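Local coordinates for regulator of Ty1 transposition protein 107 (Saccharomyces cerevisiae, PDB 3T7K) that binds phosphorylated histone H2A through its C-terminal tandem BRCT repeats during DNA damage repair, at residues 19-24 with 89-94; 198-203 with 209-214. One frame throughout, in Å; residues are numbered along the deposited sequence.

The chain folds into two BRCT repeats in series, and each contact belongs to one of them. Contact 1 comes first. It closes a long loop, with 64 residues between segments 19-24 and 89-94, and ties the start of the first strand of the N-terminal parallel sheet to helix 90-99. Contact 2 follows once contact 1 is closed, so the two neither nest nor cross. Its loop is short: five residues separate 198-203 from 209-214, and it joins strand 198-201 to helix 205-218 in the second repeat. The contacts lie on opposite sides of the chain's centre, with nearest atoms about 27 Å apart.

Contact 1. Residues 19-24 with 89-94; sequences PNYDLK and PEFIID
This is a buried aromatic contact between the lead-in to strand 23-27 and the first turn of helix 90-99, in the first BRCT repeat. Phe91 points the edge of its ring at one face of Tyr21. The pair is T-shaped, with centroids 5.1 Å apart and ring planes at 86°. The leading atom is Phe91 CZ, 3.6 Å from both Tyr21 CD1 and Tyr21 CE1. It sits over that side of the ring, toward the rim, not over its centre. Phe91 CE1 follows, 3.8 Å from Tyr21 CE1. With CG anti to the backbone N (chi1 171°), the Phe91 ring reaches from the helix toward Tyr21 and Leu23. Leu23 meets the same ring obliquely: its CD1 methyl lies 4.0 Å from Phe91 CE2.

In the BRCT fold a parallel sheet is flanked by helices, and here Phe91 fills part of the layer between them. Phe64 and Ile48, from the neighbouring strands 62-64 and 48-50, also touch Phe91. Leu113 packs on both Phe91 and Tyr21. No hydrogen bond crosses between the two segments. The Tyr21 hydroxyl is instead hydrogen-bonded to the backbone O of Ile111, which fixes the far end of the ring. Were Tyr21 an alanine, the edge of Phe91 would probably lose the ring it faces, and Ile111 O its hydroxyl partner.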
loop_
_atom_site.group_PDB
_atom_site.type_symbol
_atom_site.label_atom_id
_atom_site.label_comp_id
_atom_site.label_asym_id
_atom_site.label_seq_id
_atom_site.Cartn_x
_atom_site.Cartn_y
_atom_site.Cartn_z
ATOM N N PRO C 19 12.990 2.062 -21.709
ATOM C CA PRO C 19 11.698 2.320 -21.073
ATOM C C PRO C 19 11.654 1.729 -19.682
ATOM O O PRO C 19 12.429 0.828 -19.353
ATOM C CB PRO C 19 10.711 1.579 -21.977
ATOM C CG PRO C 19 11.516 0.565 -22.673
ATOM C CD PRO C 19 12.851 1.189 -22.885
ATOM N N ASN C 20 10.750 2.240 -18.864
ATOM C CA ASN C 20 10.484 1.646 -17.569
ATOM C C ASN C 20 9.080 1.084 -17.596
ATOM O O ASN C 20 8.116 1.817 -17.397
ATOM C CB ASN C 20 10.629 2.669 -16.444
ATOM C CG ASN C 20 10.220 2.107 -15.100
ATOM O OD1 ASN C 20 10.152 0.899 -14.927
ATOM N ND2 ASN C 20 9.928 2.978 -14.152
ATOM N N TYR C 21 8.962 -0.205 -17.872
ATOM C CA TYR C 21 7.639 -0.828 -17.957
ATOM C C TYR C 21 6.930 -0.899 -16.608
ATOM O O TYR C 21 5.713 -0.992 -16.551
ATOM C CB TYR C 21 7.740 -2.224 -18.572
ATOM C CG TYR C 21 8.071 -2.204 -20.031
ATOM C CD1 TYR C 21 7.088 -1.972 -20.982
ATOM C CD2 TYR C 21 9.370 -2.398 -20.463
ATOM C CE1 TYR C 21 7.400 -1.948 -22.334
ATOM C CE2 TYR C 21 9.688 -2.369 -21.797
ATOM C CZ TYR C 21 8.715 -2.143 -22.725
ATOM O OH TYR C 21 9.046 -2.135 -24.058
ATOM N N ASP C 22 7.700 -0.848 -15.528
ATOM C CA ASP C 22 7.130 -0.849 -14.184
ATOM C C ASP C 22 6.187 -2.041 -13.921
ATOM O O ASP C 22 5.060 -1.872 -13.464
ATOM C CB ASP C 22 6.422 0.482 -13.888
ATOM C CG ASP C 22 5.940 0.551 -12.467
ATOM O OD1 ASP C 22 6.349 -0.350 -11.691
ATOM O OD2 ASP C 22 5.115 1.423 -12.087
ATOM N N LEU C 23 6.673 -3.250 -14.181
ATOM C CA LEU C 23 5.876 -4.456 -13.989
ATOM C C LEU C 23 6.405 -5.241 -12.807
ATOM O O LEU C 23 7.602 -5.486 -12.700
ATOM C CB LEU C 23 5.910 -5.335 -15.249
ATOM C CG LEU C 23 5.419 -4.649 -16.521
ATOM C CD1 LEU C 23 5.464 -5.605 -17.674
ATOM C CD2 LEU C 23 3.997 -4.119 -16.341
ATOM N N LYS C 24 5.508 -5.618 -11.908
ATOM C CA LYS C 24 5.827 -6.592 -10.872
ATOM C C LYS C 24 4.899 -7.776 -11.146
ATOM O O LYS C 24 3.724 -7.738 -10.793
ATOM C CB LYS C 24 5.599 -5.992 -9.472
ATOM C CG LYS C 24 6.557 -4.845 -9.119
ATOM C CD LYS C 24 5.961 -3.934 -8.050
ATOM C CE LYS C 24 4.703 -3.217 -8.555
ATOM N NZ LYS C 24 3.880 -2.562 -7.466
ATOM N N PRO C 89 2.625 -14.014 -22.793
ATOM C CA PRO C 89 4.075 -14.155 -22.668
ATOM C C PRO C 89 4.801 -13.576 -23.884
ATOM O O PRO C 89 5.964 -13.215 -23.786
ATOM C CB PRO C 89 4.270 -15.680 -22.582
ATOM C CG PRO C 89 3.036 -16.256 -23.209
ATOM C CD PRO C 89 1.937 -15.317 -22.836
ATOM N N GLU C 90 4.116 -13.493 -25.015
ATOM C CA GLU C 90 4.688 -12.914 -26.229
ATOM C C GLU C 90 5.297 -11.516 -25.980
ATOM O O GLU C 90 6.209 -11.084 -26.695
ATOM C CB GLU C 90 3.617 -12.842 -27.322
ATOM C CG GLU C 90 3.385 -14.140 -28.092
ATOM C CD GLU C 90 2.509 -15.160 -27.350
ATOM O OE1 GLU C 90 2.289 -15.015 -26.122
ATOM O OE2 GLU C 90 2.042 -16.120 -28.009
ATOM N N PHE C 91 4.785 -10.809 -24.977
ATOM C CA PHE C 91 5.346 -9.514 -24.606
ATOM C C PHE C 91 6.822 -9.647 -24.265
ATOM O O PHE C 91 7.672 -8.999 -24.876
ATOM C CB PHE C 91 4.610 -8.896 -23.423
ATOM C CG PHE C 91 5.288 -7.670 -22.869
ATOM C CD1 PHE C 91 5.083 -6.426 -23.449
ATOM C CD2 PHE C 91 6.131 -7.760 -21.778
ATOM C CE1 PHE C 91 5.712 -5.291 -22.943
ATOM C CE2 PHE C 91 6.767 -6.639 -21.268
ATOM C CZ PHE C 91 6.559 -5.401 -21.856
ATOM N N ILE C 92 7.113 -10.470 -23.264
ATOM C CA ILE C 92 8.481 -10.708 -22.834
ATOM C C ILE C 92 9.309 -11.299 -23.977
ATOM O O ILE C 92 10.502 -11.007 -24.132
ATOM C CB ILE C 92 8.521 -11.667 -21.637
ATOM C CG1 ILE C 92 7.769 -11.074 -20.451
ATOM C CG2 ILE C 92 9.949 -11.968 -21.243
ATOM C CD1 ILE C 92 8.518 -9.972 -19.761
ATOM N N ILE C 93 8.669 -12.132 -24.785
ATOM C CA ILE C 93 9.377 -12.775 -25.883
ATOM C C ILE C 93 9.786 -11.722 -26.913
ATOM O O ILE C 93 10.957 -11.593 -27.243
ATOM C CB ILE C 93 8.539 -13.909 -26.526
ATOM C CG1 ILE C 93 8.414 -15.095 -25.562
ATOM C CG2 ILE C 93 9.180 -14.390 -27.816
ATOM C CD1 ILE C 93 7.587 -16.233 -26.117
ATOM N N ASP C 94 8.816 -10.965 -27.412
ATOM C CA ASP C 94 9.098 -9.905 -28.375
ATOM C C ASP C 94 10.099 -8.903 -27.832
ATOM O O ASP C 94 10.965 -8.414 -28.562
ATOM C CB ASP C 94 7.816 -9.184 -28.766
ATOM C CG ASP C 94 6.902 -10.054 -29.587
ATOM O OD1 ASP C 94 7.347 -11.160 -29.964
ATOM O OD2 ASP C 94 5.754 -9.630 -29.865
#

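Contact 2. Residues 198-203 with 209-214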
loop_
_atom_site.group_PDB
_atom_site.type_symbol
_atom_site.label_atom_id
_atom_site.label_comp_id
_atom_site.label_asym_id
_atom_site.label_seq_id
_atom_site.Cartn_x
_atom_site.Cartn_y
_atom_site.Cartn_z
ATOM N N TYR C 198 -25.377 -19.858 6.532
ATOM C CA TYR C 198 -24.449 -20.959 6.314
ATOM C C TYR C 198 -24.051 -21.081 4.862
ATOM O O TYR C 198 -24.911 -21.192 3.982
ATOM C CB TYR C 198 -25.062 -22.290 6.739
ATOM C CG TYR C 198 -25.426 -22.348 8.190
ATOM C CD1 TYR C 198 -24.468 -22.637 9.153
ATOM C CD2 TYR C 198 -26.728 -22.112 8.602
ATOM C CE1 TYR C 198 -24.809 -22.694 10.503
ATOM C CE2 TYR C 198 -27.077 -22.166 9.937
ATOM C CZ TYR C 198 -26.117 -22.459 10.882
ATOM O OH TYR C 198 -26.476 -22.510 12.203
ATOM N N VAL C 199 -22.748 -21.115 4.630
ATOM C CA VAL C 199 -22.211 -21.211 3.290
ATOM C C VAL C 199 -21.276 -22.386 3.266
ATOM O O VAL C 199 -20.366 -22.485 4.090
ATOM C CB VAL C 199 -21.413 -19.935 2.875
ATOM C CG1 VAL C 199 -21.051 -20.016 1.415
ATOM C CG2 VAL C 199 -22.243 -18.702 3.122
ATOM N N LEU C 200 -21.493 -23.287 2.319
ATOM C CA LEU C 200 -20.685 -24.489 2.232
ATOM C C LEU C 200 -20.283 -24.725 0.794
ATOM O O LEU C 200 -21.077 -24.504 -0.123
ATOM C CB LEU C 200 -21.458 -25.708 2.757
ATOM C CG LEU C 200 -22.040 -25.642 4.179
ATOM C CD1 LEU C 200 -23.438 -24.998 4.198
ATOM C CD2 LEU C 200 -22.126 -27.029 4.779
ATOM N N ILE C 201 -19.052 -25.184 0.602
ATOM C CA ILE C 201 -18.563 -25.500 -0.718
ATOM C C ILE C 201 -18.405 -26.990 -0.687
ATOM O O ILE C 201 -17.768 -27.525 0.213
ATOM C CB ILE C 201 -17.192 -24.866 -0.987
ATOM C CG1 ILE C 201 -17.307 -23.343 -0.957
ATOM C CG2 ILE C 201 -16.660 -25.326 -2.331
ATOM C CD1 ILE C 201 -15.959 -22.613 -1.119
ATOM N N VAL C 202 -19.014 -27.671 -1.646
ATOM C CA VAL C 202 -19.066 -29.115 -1.588
ATOM C C VAL C 202 -18.691 -29.733 -2.914
ATOM O O VAL C 202 -18.592 -29.040 -3.925
ATOM C CB VAL C 202 -20.472 -29.620 -1.147
ATOM C CG1 VAL C 202 -20.789 -29.130 0.260
ATOM C CG2 VAL C 202 -21.536 -29.181 -2.130
ATOM N N THR C 203 -18.479 -31.044 -2.880
ATOM C CA THR C 203 -18.134 -31.846 -4.045
ATOM C C THR C 203 -19.290 -32.759 -4.478
ATOM O O THR C 203 -19.610 -32.842 -5.664
ATOM C CB THR C 203 -16.910 -32.738 -3.738
ATOM O OG1 THR C 203 -15.750 -31.917 -3.535
ATOM C CG2 THR C 203 -16.658 -33.711 -4.879
ATOM N N LYS C 209 -27.098 -33.548 0.860
ATOM C CA LYS C 209 -28.142 -34.165 1.675
ATOM C C LYS C 209 -27.775 -34.150 3.151
ATOM O O LYS C 209 -28.546 -33.691 3.984
ATOM C CB LYS C 209 -28.414 -35.595 1.210
ATOM C CG LYS C 209 -28.784 -35.698 -0.256
ATOM C CD LYS C 209 -28.480 -37.090 -0.787
ATOM C CE LYS C 209 -29.086 -37.312 -2.161
ATOM N NZ LYS C 209 -28.491 -38.503 -2.826
ATOM N N LYS C 210 -26.591 -34.648 3.474
ATOM C CA LYS C 210 -26.110 -34.618 4.848
ATOM C C LYS C 210 -26.222 -33.232 5.479
ATOM O O LYS C 210 -26.754 -33.084 6.577
ATOM C CB LYS C 210 -24.659 -35.087 4.916
ATOM C CG LYS C 210 -24.110 -35.186 6.342
ATOM C CD LYS C 210 -22.605 -35.448 6.358
ATOM C CE LYS C 210 -22.048 -35.438 7.787
ATOM N NZ LYS C 210 -21.835 -36.812 8.331
ATOM N N PHE C 211 -25.719 -32.213 4.787
ATOM C CA PHE C 211 -25.609 -30.890 5.396
ATOM C C PHE C 211 -26.941 -30.178 5.537
ATOM O O PHE C 211 -27.200 -29.528 6.543
ATOM C CB PHE C 211 -24.599 -30.019 4.644
ATOM C CG PHE C 211 -23.181 -30.467 4.830
ATOM C CD1 PHE C 211 -22.692 -30.723 6.095
ATOM C CD2 PHE C 211 -22.348 -30.662 3.742
ATOM C CE1 PHE C 211 -21.398 -31.148 6.275
ATOM C CE2 PHE C 211 -21.046 -31.085 3.917
ATOM C CZ PHE C 211 -20.572 -31.333 5.188
ATOM N N THR C 212 -27.793 -30.286 4.530
ATOM C CA THR C 212 -29.106 -29.664 4.630
ATOM C C THR C 212 -29.885 -30.304 5.793
ATOM O O THR C 212 -30.590 -29.622 6.548
ATOM C CB THR C 212 -29.893 -29.782 3.307
ATOM O OG1 THR C 212 -29.925 -31.152 2.878
ATOM C CG2 THR C 212 -29.232 -28.959 2.228
ATOM N N LYS C 213 -29.745 -31.610 5.955
ATOM C CA LYS C 213 -30.475 -32.283 7.038
ATOM C C LYS C 213 -29.989 -31.834 8.417
ATOM O O LYS C 213 -30.795 -31.492 9.290
ATOM C CB LYS C 213 -30.407 -33.793 6.896
ATOM C CG LYS C 213 -31.367 -34.356 5.855
ATOM C CD LYS C 213 -31.490 -35.881 5.965
ATOM N NZ LYS C 213 -30.254 -38.065 5.833
ATOM N N LEU C 214 -28.671 -31.815 8.593
ATOM C CA LEU C 214 -28.062 -31.380 9.843
ATOM C C LEU C 214 -28.533 -29.988 10.202
ATOM O O LEU C 214 -29.034 -29.752 11.305
ATOM C CB LEU C 214 -26.538 -31.372 9.726
ATOM C CG LEU C 214 -25.693 -32.497 10.317
ATOM C CD1 LEU C 214 -26.151 -33.860 9.818
ATOM C CD2 LEU C 214 -24.211 -32.256 9.981
#
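The beta-alpha-beta unit made of strand 198-201, helix 205-218 and strand 224-227 holds this contact, which packs the helix against the first of those strands. Phe211 is the helix residue that reaches across. Its CG is anti to the carbonyl carbon (chi1 -70°), which directs the ring at the strand. Leu200 lays its CD2 methyl over one face of the ring, 3.9 Å from the centroid and 23° off the ring normal, a CH-pi contact. The methyl is displaced toward the rim at the root of the ring, and its nearest ring atom is Phe211 CG, at 3.6 Å. Val202 adds a second, looser touch. Its CG1 methyl stands 4.1 Å from Phe211 CD2, at an oblique angle to the ring. The same methyl is 4.2 Å from Phe211 CE2, so it lies by the CD2-CE2 side of the ring. CG1 is anti to the carbonyl carbon of Val202 (chi1 -62°) and is the branch turned to the phenylalanine.

Leu200 and Val202 are two residues apart, so both point to the same side of the extended chain, toward the helix. In this BRCT repeat that side of the strand faces helix 205-218, while Ile201, between them, packs on Ile144 and Leu146 of strand 143-147.

The three touching side chains are buried, and the contact between the segments is wholly apolar. Ile226, on strand 224-227, touches both Leu200 and Val202. From the helix, Ile215 also packs on Leu200, and Val208 on Val202. Cys177, in a loop, touches Phe211.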